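Local structure of cytochrome P450 (Zobellia galactanivorans, 6G5Q) at residues V29-R34 / R290-W295; G20-Q25 / I57-E62; D37-A42 / F323-H328. The protein is a haem protein of the cytochrome P450 superfamily, with 6-O-methyl-beta-D-galactopyranose bound next to the haem in this structure. All coordinates share one frame; numbering follows the deposited sequence.

Contact 1 (V29-R34 / R290-W295); sequences VTMLLR and RISLCW. With HEM (protoporphyrin IX containing Fe), chain D.
L32 packs against S292 and I291 where strand 29-32 runs parallel to strand 290-293, an inner pair of the mixed beta sheet in the cytochrome P450 fold. Its backbone N donates to S292 O at 2.9 Å, and its O accepts C294 N at 3.2 Å. T30 likewise donates its N to R290 O and accepts S292 N, giving the alternating ladder of a parallel sheet. With CG beside the backbone N (chi1 -50°), the isobutyl group of L32 lies against S292 O, its CG 3.5 Å away from that oxygen. Beyond that, L32 CD1 meets I291 CD1 at 4.0 Å. Both branched side chains suit this face of the sheet, where helix 35-43 covers L32 and L293.

V29, M31, R290 and S292 share the other face. V29 splits its methyls between two partners: CG1, anti to the backbone N (chi1 175°), lies 3.8 Å from S292 CB, while CG2 approaches R290 NH2 obliquely at 3.4 Å. S292 is small enough to sit beside both V29 and M31, and its buried OG is bonded to Q269. C294 closes the ladder as the N-cap of the following helix. There W295 presents one ring face to the haem, with NE1 3.8 Å from HEM CMA; L293 O lies over the opposite face.

The two faces therefore differ in chemistry. On the L32 side the contact is mainly aliphatic, L32 crossing I291, whereas on the V29 side a buried guanidinium must be paid for. R290 is met there by a salt bridge to D24 and by the carbonyls of D27 and R56, which satisfy its charge and N-H groups despite the valine methyl alongside.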
loop_
_atom_site.group_PDB
_atom_site.type_symbol
_atom_site.label_atom_id
_atom_site.label_comp_id
_atom_site.label_asym_id
_atom_site.label_seq_id
_atom_site.Cartn_x
_atom_site.Cartn_y
_atom_site.Cartn_z
ATOM N N VAL A 29 -18.188 -11.025 -5.329
ATOM C CA VAL A 29 -17.742 -9.668 -5.671
ATOM C C VAL A 29 -17.926 -9.350 -7.160
ATOM O O VAL A 29 -17.562 -10.159 -8.012
ATOM C CB VAL A 29 -16.238 -9.501 -5.311
ATOM C CG1 VAL A 29 -15.695 -8.142 -5.762
ATOM C CG2 VAL A 29 -15.996 -9.717 -3.811
ATOM N N THR A 30 -18.472 -8.179 -7.465
ATOM C CA THR A 30 -18.380 -7.605 -8.819
ATOM C C THR A 30 -17.213 -6.590 -8.979
ATOM O O THR A 30 -17.256 -5.459 -8.452
ATOM C CB THR A 30 -19.693 -6.903 -9.224
ATOM O OG1 THR A 30 -20.782 -7.768 -8.950
ATOM C CG2 THR A 30 -19.704 -6.582 -10.719
ATOM N N MET A 31 -16.198 -6.975 -9.741
ATOM C CA MET A 31 -15.011 -6.151 -9.886
ATOM C C MET A 31 -15.175 -5.044 -10.934
ATOM O O MET A 31 -15.441 -5.335 -12.094
ATOM C CB MET A 31 -13.836 -7.067 -10.232
ATOM C CG MET A 31 -13.704 -8.262 -9.296
ATOM S SD MET A 31 -12.465 -9.475 -9.802
ATOM C CE MET A 31 -10.955 -8.484 -9.729
ATOM N N LEU A 32 -15.035 -3.783 -10.532
ATOM C CA LEU A 32 -15.048 -2.665 -11.483
ATOM C C LEU A 32 -13.640 -2.406 -12.115
ATOM O O LEU A 32 -12.651 -2.174 -11.409
ATOM C CB LEU A 32 -15.632 -1.418 -10.832
ATOM C CG LEU A 32 -16.986 -1.611 -10.102
ATOM C CD1 LEU A 32 -17.585 -0.279 -9.683
ATOM C CD2 LEU A 32 -18.005 -2.366 -10.950
ATOM N N LEU A 33 -13.557 -2.452 -13.440
ATOM C CA LEU A 33 -12.264 -2.497 -14.116
ATOM C C LEU A 33 -11.838 -1.229 -14.885
ATOM O O LEU A 33 -10.644 -1.009 -15.141
ATOM C CB LEU A 33 -12.209 -3.727 -15.035
ATOM C CG LEU A 33 -12.558 -5.092 -14.415
ATOM C CD1 LEU A 33 -12.571 -6.169 -15.507
ATOM C CD2 LEU A 33 -11.600 -5.468 -13.294
ATOM N N ARG A 34 -12.810 -0.412 -15.269
ATOM C CA ARG A 34 -12.529 0.801 -16.034
ATOM C C ARG A 34 -12.224 2.003 -15.132
ATOM O O ARG A 34 -12.923 2.250 -14.135
ATOM C CB ARG A 34 -13.711 1.095 -16.965
ATOM C CG ARG A 34 -13.910 0.050 -18.065
ATOM C CD ARG A 34 -15.104 0.374 -18.963
ATOM N NE ARG A 34 -15.275 -0.604 -20.054
ATOM C CZ ARG A 34 -16.446 -0.958 -20.583
ATOM N NH1 ARG A 34 -17.560 -0.425 -20.128
ATOM N NH2 ARG A 34 -16.500 -1.853 -21.567
ATOM N N ARG A 290 -21.264 -7.033 -2.605
ATOM C CA ARG A 290 -19.993 -6.288 -2.668
ATOM C C ARG A 290 -19.558 -6.025 -4.118
ATOM O O ARG A 290 -19.675 -6.917 -4.972
ATOM C CB ARG A 290 -18.881 -7.057 -1.951
ATOM C CG ARG A 290 -19.198 -7.384 -0.492
ATOM C CD ARG A 290 -17.925 -7.756 0.216
ATOM N NE ARG A 290 -17.409 -9.019 -0.299
ATOM C CZ ARG A 290 -16.230 -9.546 0.016
ATOM N NH1 ARG A 290 -15.387 -8.892 0.834
ATOM N NH2 ARG A 290 -15.888 -10.720 -0.518
ATOM N N ILE A 291 -19.080 -4.805 -4.376
ATOM C CA ILE A 291 -18.259 -4.530 -5.562
ATOM C C ILE A 291 -16.791 -4.385 -5.144
ATOM O O ILE A 291 -16.501 -4.291 -3.936
ATOM C CB ILE A 291 -18.690 -3.220 -6.258
ATOM C CG1 ILE A 291 -18.691 -2.094 -5.232
ATOM C CG2 ILE A 291 -20.036 -3.380 -6.957
ATOM C CD1 ILE A 291 -17.995 -0.866 -5.726
ATOM N N SER A 292 -15.863 -4.373 -6.106
ATOM C CA SER A 292 -14.497 -3.942 -5.800
ATOM C C SER A 292 -14.046 -2.810 -6.719
ATOM O O SER A 292 -14.464 -2.733 -7.882
ATOM C CB SER A 292 -13.498 -5.087 -5.788
ATOM O OG SER A 292 -13.100 -5.449 -7.076
ATOM N N LEU A 293 -13.224 -1.923 -6.169
ATOM C CA LEU A 293 -12.577 -0.867 -6.931
ATOM C C LEU A 293 -11.231 -1.458 -7.317
ATOM O O LEU A 293 -10.341 -1.576 -6.464
ATOM C CB LEU A 293 -12.419 0.415 -6.085
ATOM C CG LEU A 293 -13.751 0.888 -5.509
ATOM C CD1 LEU A 293 -13.646 1.862 -4.353
ATOM C CD2 LEU A 293 -14.640 1.412 -6.618
ATOM N N CYS A 294 -11.087 -1.878 -8.576
ATOM C CA CYS A 294 -9.885 -2.586 -8.977
ATOM C C CYS A 294 -8.837 -1.611 -9.520
ATOM O O CYS A 294 -8.724 -1.375 -10.751
ATOM C CB CYS A 294 -10.198 -3.701 -9.965
ATOM S SG CYS A 294 -8.749 -4.703 -10.390
ATOM N N TRP A 295 -8.065 -1.061 -8.581
ATOM C CA TRP A 295 -7.112 0.001 -8.872
ATOM C C TRP A 295 -6.086 -0.457 -9.914
ATOM O O TRP A 295 -5.708 0.312 -10.820
ATOM C CB TRP A 295 -6.365 0.447 -7.598
ATOM C CG TRP A 295 -7.211 0.563 -6.336
ATOM C CD1 TRP A 295 -7.192 -0.293 -5.246
ATOM C CD2 TRP A 295 -8.154 1.602 -6.016
ATOM N NE1 TRP A 295 -8.086 0.146 -4.287
ATOM C CE2 TRP A 295 -8.680 1.310 -4.721
ATOM C CE3 TRP A 295 -8.605 2.756 -6.693
ATOM C CZ2 TRP A 295 -9.647 2.120 -4.089
ATOM C CZ3 TRP A 295 -9.587 3.560 -6.074
ATOM C CH2 TRP A 295 -10.095 3.233 -4.768
HETATM C CHA HEM D . -5.800 3.735 2.067
HETATM C CHB HEM D . -2.629 2.065 -1.236
HETATM C CHC HEM D . 0.951 2.470 1.926
HETATM C CHD HEM D . -2.227 3.664 5.295
HETATM C C1A HEM D . -5.238 3.250 0.900
HETATM C C2A HEM D . -5.943 2.991 -0.313
HETATM C C3A HEM D . -5.038 2.533 -1.212
HETATM C C4A HEM D . -3.781 2.499 -0.598
HETATM C CMA HEM D . -5.299 2.137 -2.632
HETATM C CAA HEM D . -7.408 3.197 -0.659
HETATM C CBA HEM D . -8.265 2.270 0.202
HETATM C CGA HEM D . -9.742 2.407 -0.059
HETATM O O1A HEM D . -10.542 1.840 0.737
HETATM O O2A HEM D . -10.184 3.088 -1.028
HETATM C C1B HEM D . -1.384 2.057 -0.632
HETATM C C2B HEM D . -0.220 1.750 -1.361
HETATM C C3B HEM D . 0.827 1.855 -0.495
HETATM C C4B HEM D . 0.203 2.249 0.796
HETATM C CMB HEM D . -0.182 1.334 -2.803
HETATM C CAB HEM D . 2.276 1.555 -0.703
HETATM C CBB HEM D . 2.965 1.834 -1.801
HETATM C C1C HEM D . 0.404 2.826 3.132
HETATM C C2C HEM D . 1.153 2.991 4.325
HETATM C C3C HEM D . 0.222 3.291 5.314
HETATM C C4C HEM D . -1.060 3.333 4.669
HETATM C CMC HEM D . 2.681 2.839 4.440
HETATM C CAC HEM D . 0.452 3.614 6.728
HETATM C CBC HEM D . 1.622 3.479 7.323
HETATM C C1D HEM D . -3.456 3.839 4.659
HETATM C C2D HEM D . -4.644 4.351 5.385
HETATM C C3D HEM D . -5.639 4.387 4.482
HETATM C C4D HEM D . -5.055 3.857 3.230
HETATM C CMD HEM D . -4.725 4.766 6.844
HETATM C CAD HEM D . -7.078 4.798 4.786
HETATM C CBD HEM D . -7.338 6.279 4.494
HETATM C CGD HEM D . -8.804 6.618 4.763
HETATM O O1D HEM D . -9.639 5.691 4.853
HETATM O O2D HEM D . -9.216 7.815 4.885
HETATM N NA HEM D . -3.916 2.912 0.693
HETATM N NB HEM D . -1.096 2.376 0.634
HETATM N NC HEM D . -0.910 3.007 3.367
HETATM N ND HEM D . -3.743 3.573 3.392
HETATM FE FE HEM D . -2.497 3.002 2.069
#

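Contact 2 (G20-Q25 / I57-E62). With EMZ (6-O-methyl-beta-D-galactopyranose), chain C.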
loop_
_atom_site.group_PDB
_atom_site.type_symbol
_atom_site.label_atom_id
_atom_site.label_comp_id
_atom_site.label_asym_id
_atom_site.label_seq_id
_atom_site.Cartn_x
_atom_site.Cartn_y
_atom_site.Cartn_z
ATOM N N GLY A 20 -15.693 -7.873 -13.798
ATOM C CA GLY A 20 -15.392 -9.277 -13.558
ATOM C C GLY A 20 -16.117 -9.777 -12.314
ATOM O O GLY A 20 -16.775 -8.999 -11.608
ATOM N N GLU A 21 -16.036 -11.081 -12.072
ATOM C CA GLU A 21 -16.587 -11.667 -10.875
ATOM C C GLU A 21 -15.565 -12.515 -10.160
ATOM O O GLU A 21 -14.736 -13.163 -10.802
ATOM C CB GLU A 21 -17.772 -12.534 -11.218
ATOM C CG GLU A 21 -19.101 -11.891 -10.862
ATOM C CD GLU A 21 -19.991 -11.642 -12.068
ATOM O OE1 GLU A 21 -20.761 -10.647 -12.044
ATOM O OE2 GLU A 21 -19.926 -12.453 -13.024
ATOM N N MET A 22 -15.616 -12.491 -8.833
ATOM C CA MET A 22 -14.884 -13.461 -8.025
ATOM C C MET A 22 -15.672 -13.910 -6.790
ATOM O O MET A 22 -16.523 -13.162 -6.300
ATOM C CB MET A 22 -13.469 -12.965 -7.676
ATOM C CG MET A 22 -13.382 -11.825 -6.677
ATOM S SD MET A 22 -11.630 -11.533 -6.265
ATOM C CE MET A 22 -11.291 -12.692 -4.927
ATOM N N ASN A 23 -15.435 -15.138 -6.326
ATOM C CA ASN A 23 -16.041 -15.610 -5.071
ATOM C C ASN A 23 -15.062 -15.484 -3.937
ATOM O O ASN A 23 -13.859 -15.770 -4.085
ATOM C CB ASN A 23 -16.500 -17.066 -5.131
ATOM C CG ASN A 23 -17.603 -17.289 -6.124
ATOM O OD1 ASN A 23 -18.662 -16.633 -6.100
ATOM N ND2 ASN A 23 -17.363 -18.221 -7.023
ATOM N N ASP A 24 -15.567 -15.039 -2.797
ATOM C CA ASP A 24 -14.740 -14.916 -1.622
ATOM C C ASP A 24 -15.674 -15.213 -0.483
ATOM O O ASP A 24 -16.634 -14.465 -0.254
ATOM C CB ASP A 24 -14.104 -13.512 -1.530
ATOM C CG ASP A 24 -13.557 -13.189 -0.135
ATOM O OD1 ASP A 24 -12.847 -14.038 0.447
ATOM O OD2 ASP A 24 -13.850 -12.085 0.382
ATOM N N GLN A 25 -15.421 -16.348 0.176
ATOM C CA GLN A 25 -16.180 -16.793 1.356
ATOM C C GLN A 25 -17.696 -16.617 1.219
ATOM O O GLN A 25 -18.328 -16.048 2.114
ATOM C CB GLN A 25 -15.662 -16.103 2.632
ATOM C CG GLN A 25 -14.178 -16.306 2.875
ATOM C CD GLN A 25 -13.744 -15.922 4.278
ATOM O OE1 GLN A 25 -14.566 -15.653 5.166
ATOM N NE2 GLN A 25 -12.436 -15.910 4.491
ATOM N N ILE A 57 -15.398 -5.087 3.804
ATOM C CA ILE A 57 -14.946 -4.470 2.539
ATOM C C ILE A 57 -13.601 -5.020 2.060
ATOM O O ILE A 57 -13.264 -4.879 0.896
ATOM C CB ILE A 57 -14.902 -2.920 2.546
ATOM C CG1 ILE A 57 -13.787 -2.407 3.479
ATOM C CG2 ILE A 57 -16.298 -2.320 2.781
ATOM C CD1 ILE A 57 -13.830 -0.937 3.735
ATOM N N VAL A 58 -12.841 -5.668 2.945
ATOM C CA VAL A 58 -11.566 -6.285 2.530
ATOM C C VAL A 58 -11.780 -7.529 1.632
ATOM O O VAL A 58 -12.783 -8.241 1.768
ATOM C CB VAL A 58 -10.662 -6.594 3.746
ATOM C CG1 VAL A 58 -9.291 -7.107 3.301
ATOM C CG2 VAL A 58 -10.507 -5.343 4.619
ATOM N N ILE A 59 -10.855 -7.755 0.701
ATOM C CA ILE A 59 -10.877 -8.936 -0.146
ATOM C C ILE A 59 -9.504 -9.591 -0.201
ATOM O O ILE A 59 -8.605 -9.077 -0.880
ATOM C CB ILE A 59 -11.340 -8.619 -1.577
ATOM C CG1 ILE A 59 -12.766 -8.069 -1.560
ATOM C CG2 ILE A 59 -11.217 -9.866 -2.467
ATOM C CD1 ILE A 59 -13.031 -7.145 -2.723
ATOM N N PRO A 60 -9.341 -10.747 0.459
ATOM C CA PRO A 60 -10.449 -11.536 1.023
ATOM C C PRO A 60 -11.072 -10.966 2.298
ATOM O O PRO A 60 -10.378 -10.273 3.056
ATOM C CB PRO A 60 -9.785 -12.890 1.320
ATOM C CG PRO A 60 -8.342 -12.560 1.587
ATOM C CD PRO A 60 -8.026 -11.384 0.698
ATOM N N SER A 61 -12.362 -11.269 2.514
ATOM C CA SER A 61 -13.153 -10.777 3.660
ATOM C C SER A 61 -12.505 -11.138 4.976
ATOM O O SER A 61 -11.917 -12.202 5.093
ATOM C CB SER A 61 -14.545 -11.375 3.631
ATOM O OG SER A 61 -15.296 -10.953 4.758
ATOM N N GLU A 62 -12.594 -10.246 5.957
ATOM C CA GLU A 62 -11.946 -10.458 7.248
ATOM C C GLU A 62 -12.972 -10.485 8.365
ATOM O O GLU A 62 -12.584 -10.420 9.545
ATOM C CB GLU A 62 -10.895 -9.363 7.541
ATOM C CG GLU A 62 -9.679 -9.343 6.615
ATOM C CD GLU A 62 -8.697 -8.193 6.870
ATOM O OE1 GLU A 62 -8.998 -7.217 7.607
ATOM O OE2 GLU A 62 -7.593 -8.269 6.296
HETATM C C4 EMZ C . -6.977 -3.056 6.189
HETATM C C5 EMZ C . -6.558 -2.636 4.755
HETATM C C6 EMZ C . -6.321 -1.140 4.637
HETATM C C3 EMZ C . -6.998 -4.575 6.274
HETATM C CAM EMZ C . -6.395 0.469 3.011
HETATM O O6 EMZ C . -5.945 -0.854 3.289
HETATM O O5 EMZ C . -5.290 -3.225 4.362
HETATM C C1 EMZ C . -5.562 -4.604 4.309
HETATM O O1 EMZ C . -4.536 -5.273 3.609
HETATM C C2 EMZ C . -5.626 -5.006 5.790
HETATM O O2 EMZ C . -5.397 -6.372 6.032
HETATM O O3 EMZ C . -7.192 -5.061 7.612
HETATM O O4 EMZ C . -6.022 -2.534 7.131
#
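D24 reaches across to the backbone of S61: its OD2 accepts S61 N at 2.7 Å through the syn lone pair, with an N-H...O angle of 150°. The carboxylate gets there because CG stands anti to the backbone N (chi1 163°), carrying the acid off the end of strand 19-22 toward the loop. R290 is the second partner of the same OD2, so one oxygen is gripped by both an amide and a guanidinium, an arrangement that would favour the ionised acid. OD1 rests 3.4 Å from P60 CB. The peptide bond before P60 is cis, a geometry proline tolerates well.

M22 makes the apolar half of the contact. Its chain starts between the backbone N and the carbonyl carbon, then bends at its last torsion (chi3 -86°), bringing CE to within 3.7 Å of I59 CG2. A flexible thioether suits this bent path, and the branched I59 also covers V29 and S292 of the neighbouring strands.

E62 turns the other way. Extended beyond CG, it offers both oxygens to 6-O-methyl-beta-D-galactopyranose: EMZ O3 donates to OE1 at 2.8 Å and EMZ O2 to OE2 at 2.9 Å. R66 pairs with OE1, and Q70 also binds the sugar. A long loop ahead of helix 79-92, tied to the sheet on one side and lining the pocket on the other, matches the B-C loop of cytochromes P450.

Contact 3 (D37-A42 / F323-H328); sequences DVRKSA and FGFSHH. With HEM (protoporphyrin IX containing Fe), chain D.
F325 turns one face of its ring to the side chain of R39, whose CD stands 3.7 Å from the ring centroid and only 9° off the normal, a CH-pi contact. The phenylalanine belongs to the run F323-H328, just ahead of C330, which fits the haem-binding loop of cytochromes P450, where the proximal cysteine is carried. Helix 35-43 supplies R39, one turn ahead of A42.

R39 lies across the ring because its chain kinks at chi2 and again at chi3. CB touches the ring at F325 CE2 (3.7 Å); the chain then carries on across, and the guanidinium passes the opposite rim, its plane 30° from the ring's, with NH1 3.7 Å from F325 CE1. Arginine suits this partly exposed place because its methylenes cover the aromatic face while the charged end reaches beyond it. A42 CB lies near the ring plane at its edge and 4.1 Å from F325 CB, beside the ring's root; a single methyl lets helix and loop draw close. S326 joins the two parts by a further route, its OG being bonded to H43. H327 sets the edge of its imidazole toward A42 O.

The rest of the loop faces the haem. G324 N lies 3.5 Å from HEM CMA; glycine, with positive phi and no side chain, suits a backbone running this close to the porphyrin. F323 lies obliquely near pyrrole carbon C2B. H328, whose ring meets H80 edge-to-face, donates ND1 to propionate oxygen HEM O1D in the imidazole plane, at 2.7 Å and 167°.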
loop_
_atom_site.group_PDB
_atom_site.type_symbol
_atom_site.label_atom_id
_atom_site.label_comp_id
_atom_site.label_asym_id
_atom_site.label_seq_id
_atom_site.Cartn_x
_atom_site.Cartn_y
_atom_site.Cartn_z
ATOM N N ASP A 37 -15.150 4.418 -14.226
ATOM C CA ASP A 37 -16.084 3.822 -13.261
ATOM C C ASP A 37 -15.484 3.673 -11.870
ATOM O O ASP A 37 -16.204 3.839 -10.886
ATOM C CB ASP A 37 -16.573 2.442 -13.711
ATOM C CG ASP A 37 -17.234 2.470 -15.091
ATOM O OD1 ASP A 37 -18.148 3.311 -15.329
ATOM O OD2 ASP A 37 -16.838 1.633 -15.943
ATOM N N VAL A 38 -14.183 3.351 -11.786
ATOM C CA VAL A 38 -13.529 3.231 -10.496
ATOM C C VAL A 38 -13.586 4.590 -9.778
ATOM O O VAL A 38 -13.895 4.638 -8.602
ATOM C CB VAL A 38 -12.109 2.625 -10.599
ATOM C CG1 VAL A 38 -11.287 2.828 -9.319
ATOM C CG2 VAL A 38 -12.212 1.139 -10.912
ATOM N N ARG A 39 -13.369 5.692 -10.508
ATOM C CA ARG A 39 -13.423 7.026 -9.911
ATOM C C ARG A 39 -14.819 7.419 -9.451
ATOM O O ARG A 39 -14.974 7.899 -8.306
ATOM C CB ARG A 39 -12.853 8.115 -10.827
ATOM C CG ARG A 39 -11.472 7.790 -11.357
ATOM C CD ARG A 39 -10.481 8.940 -11.239
ATOM N NE ARG A 39 -10.642 9.956 -12.278
ATOM C CZ ARG A 39 -9.820 10.988 -12.426
ATOM N NH1 ARG A 39 -8.736 11.121 -11.672
ATOM N NH2 ARG A 39 -10.061 11.873 -13.358
ATOM N N LYS A 40 -15.812 7.247 -10.335
ATOM C CA LYS A 40 -17.177 7.647 -10.021
ATOM C C LYS A 40 -17.621 6.852 -8.801
ATOM O O LYS A 40 -18.225 7.416 -7.898
ATOM C CB LYS A 40 -18.153 7.423 -11.205
ATOM C CG LYS A 40 -18.096 8.489 -12.300
ATOM N N SER A 41 -17.305 5.553 -8.767
ATOM C CA SER A 41 -17.769 4.713 -7.670
ATOM C C SER A 41 -17.026 5.027 -6.371
ATOM O O SER A 41 -17.636 4.950 -5.305
ATOM C CB SER A 41 -17.651 3.226 -7.988
ATOM O OG SER A 41 -18.363 2.897 -9.153
ATOM N N ALA A 42 -15.730 5.378 -6.449
ATOM C CA ALA A 42 -14.957 5.675 -5.235
ATOM C C ALA A 42 -15.490 6.958 -4.634
ATOM O O ALA A 42 -15.473 7.130 -3.426
ATOM C CB ALA A 42 -13.481 5.805 -5.535
ATOM N N PHE A 323 -3.102 4.982 -5.072
ATOM C CA PHE A 323 -3.326 5.413 -3.703
ATOM C C PHE A 323 -4.825 5.741 -3.517
ATOM O O PHE A 323 -5.187 6.536 -2.622
ATOM C CB PHE A 323 -2.499 6.672 -3.371
ATOM C CG PHE A 323 -1.007 6.423 -3.250
ATOM C CD1 PHE A 323 -0.510 5.444 -2.370
ATOM C CD2 PHE A 323 -0.078 7.177 -4.011
ATOM C CE1 PHE A 323 0.857 5.234 -2.239
ATOM C CE2 PHE A 323 1.302 6.976 -3.887
ATOM C CZ PHE A 323 1.767 6.007 -2.989
ATOM N N GLY A 324 -5.696 5.136 -4.344
ATOM C CA GLY A 324 -7.134 5.366 -4.220
ATOM C C GLY A 324 -7.582 6.694 -4.808
ATOM O O GLY A 324 -6.869 7.324 -5.597
ATOM N N PHE A 325 -8.779 7.130 -4.426
ATOM C CA PHE A 325 -9.390 8.290 -5.027
ATOM C C PHE A 325 -10.441 8.821 -4.098
ATOM O O PHE A 325 -11.176 8.049 -3.478
ATOM C CB PHE A 325 -10.031 7.930 -6.383
ATOM C CG PHE A 325 -10.544 9.125 -7.136
ATOM C CD1 PHE A 325 -9.664 10.111 -7.623
ATOM C CD2 PHE A 325 -11.914 9.307 -7.326
ATOM C CE1 PHE A 325 -10.150 11.247 -8.275
ATOM C CE2 PHE A 325 -12.414 10.433 -8.007
ATOM C CZ PHE A 325 -11.535 11.401 -8.479
ATOM N N SER A 326 -10.515 10.145 -4.027
ATOM C CA SER A 326 -11.526 10.850 -3.282
ATOM C C SER A 326 -11.354 10.545 -1.778
ATOM O O SER A 326 -10.209 10.461 -1.295
ATOM C CB SER A 326 -12.923 10.502 -3.831
ATOM O OG SER A 326 -13.919 11.308 -3.214
ATOM N N HIS A 327 -12.463 10.317 -1.063
ATOM C CA HIS A 327 -12.479 10.288 0.393
ATOM C C HIS A 327 -11.412 9.488 1.065
ATOM O O HIS A 327 -10.765 9.999 1.984
ATOM C CB HIS A 327 -13.876 9.888 0.913
ATOM C CG HIS A 327 -14.942 10.790 0.378
ATOM N ND1 HIS A 327 -15.717 10.455 -0.721
ATOM C CD2 HIS A 327 -15.283 12.065 0.713
ATOM C CE1 HIS A 327 -16.515 11.470 -1.016
ATOM N NE2 HIS A 327 -16.263 12.457 -0.170
ATOM N N HIS A 328 -11.240 8.240 0.643
ATOM C CA HIS A 328 -10.340 7.340 1.357
ATOM C C HIS A 328 -8.904 7.321 0.793
ATOM O O HIS A 328 -8.146 6.399 1.098
ATOM C CB HIS A 328 -10.938 5.919 1.431
ATOM C CG HIS A 328 -12.167 5.835 2.282
ATOM N ND1 HIS A 328 -12.113 5.698 3.659
ATOM C CD2 HIS A 328 -13.484 5.905 1.960
ATOM C CE1 HIS A 328 -13.339 5.697 4.147
ATOM N NE2 HIS A 328 -14.189 5.815 3.138
HETATM C CHA HEM D . -5.800 3.735 2.067
HETATM C CHB HEM D . -2.629 2.065 -1.236
HETATM C CHC HEM D . 0.951 2.470 1.926
HETATM C CHD HEM D . -2.227 3.664 5.295
HETATM C C1A HEM D . -5.238 3.250 0.900
HETATM C C2A HEM D . -5.943 2.991 -0.313
HETATM C C3A HEM D . -5.038 2.533 -1.212
HETATM C C4A HEM D . -3.781 2.499 -0.598
HETATM C CMA HEM D . -5.299 2.137 -2.632
HETATM C CAA HEM D . -7.408 3.197 -0.659
HETATM C CBA HEM D . -8.265 2.270 0.202
HETATM C CGA HEM D . -9.742 2.407 -0.059
HETATM O O1A HEM D . -10.542 1.840 0.737
HETATM O O2A HEM D . -10.184 3.088 -1.028
HETATM C C1B HEM D . -1.384 2.057 -0.632
HETATM C C2B HEM D . -0.220 1.750 -1.361
HETATM C C3B HEM D . 0.827 1.855 -0.495
HETATM C C4B HEM D . 0.203 2.249 0.796
HETATM C CMB HEM D . -0.182 1.334 -2.803
HETATM C CAB HEM D . 2.276 1.555 -0.703
HETATM C CBB HEM D . 2.965 1.834 -1.801
HETATM C C1C HEM D . 0.404 2.826 3.132
HETATM C C2C HEM D . 1.153 2.991 4.325
HETATM C C3C HEM D . 0.222 3.291 5.314
HETATM C C4C HEM D . -1.060 3.333 4.669
HETATM C CMC HEM D . 2.681 2.839 4.440
HETATM C CAC HEM D . 0.452 3.614 6.728
HETATM C CBC HEM D . 1.622 3.479 7.323
HETATM C C1D HEM D . -3.456 3.839 4.659
HETATM C C2D HEM D . -4.644 4.351 5.385
HETATM C C3D HEM D . -5.639 4.387 4.482
HETATM C C4D HEM D . -5.055 3.857 3.230
HETATM C CMD HEM D . -4.725 4.766 6.844
HETATM C CAD HEM D . -7.078 4.798 4.786
HETATM C CBD HEM D . -7.338 6.279 4.494
HETATM C CGD HEM D . -8.804 6.618 4.763
HETATM O O1D HEM D . -9.639 5.691 4.853
HETATM O O2D HEM D . -9.216 7.815 4.885
HETATM N NA HEM D . -3.916 2.912 0.693
HETATM N NB HEM D . -1.096 2.376 0.634
HETATM N NC HEM D . -0.910 3.007 3.367
HETATM N ND HEM D . -3.743 3.573 3.392
HETATM FE FE HEM D . -2.497 3.002 2.069
#

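Contacts 1 and 2 have centres about 10 Å apart and are tied together by R290 NH2, 2.6 Å from D24 OD2, and by the sheet, in which strands 19-22 and 29-32 are neighbours. Contact 3 is centred about 11 Å from contact 1, and the two pack directly: L32 CD1 is 3.3 Å from S41 OG, and W295 CZ3 is 3.6 Å from G324 CA. Contacts 2 and 3 do not touch, their nearest atoms being about 7 Å apart. Each contact has a residue that reaches a bound group: W295 of contact 1 and the 323-328 loop of contact 3 meet the haem, while E62 of contact 2 holds the sugar.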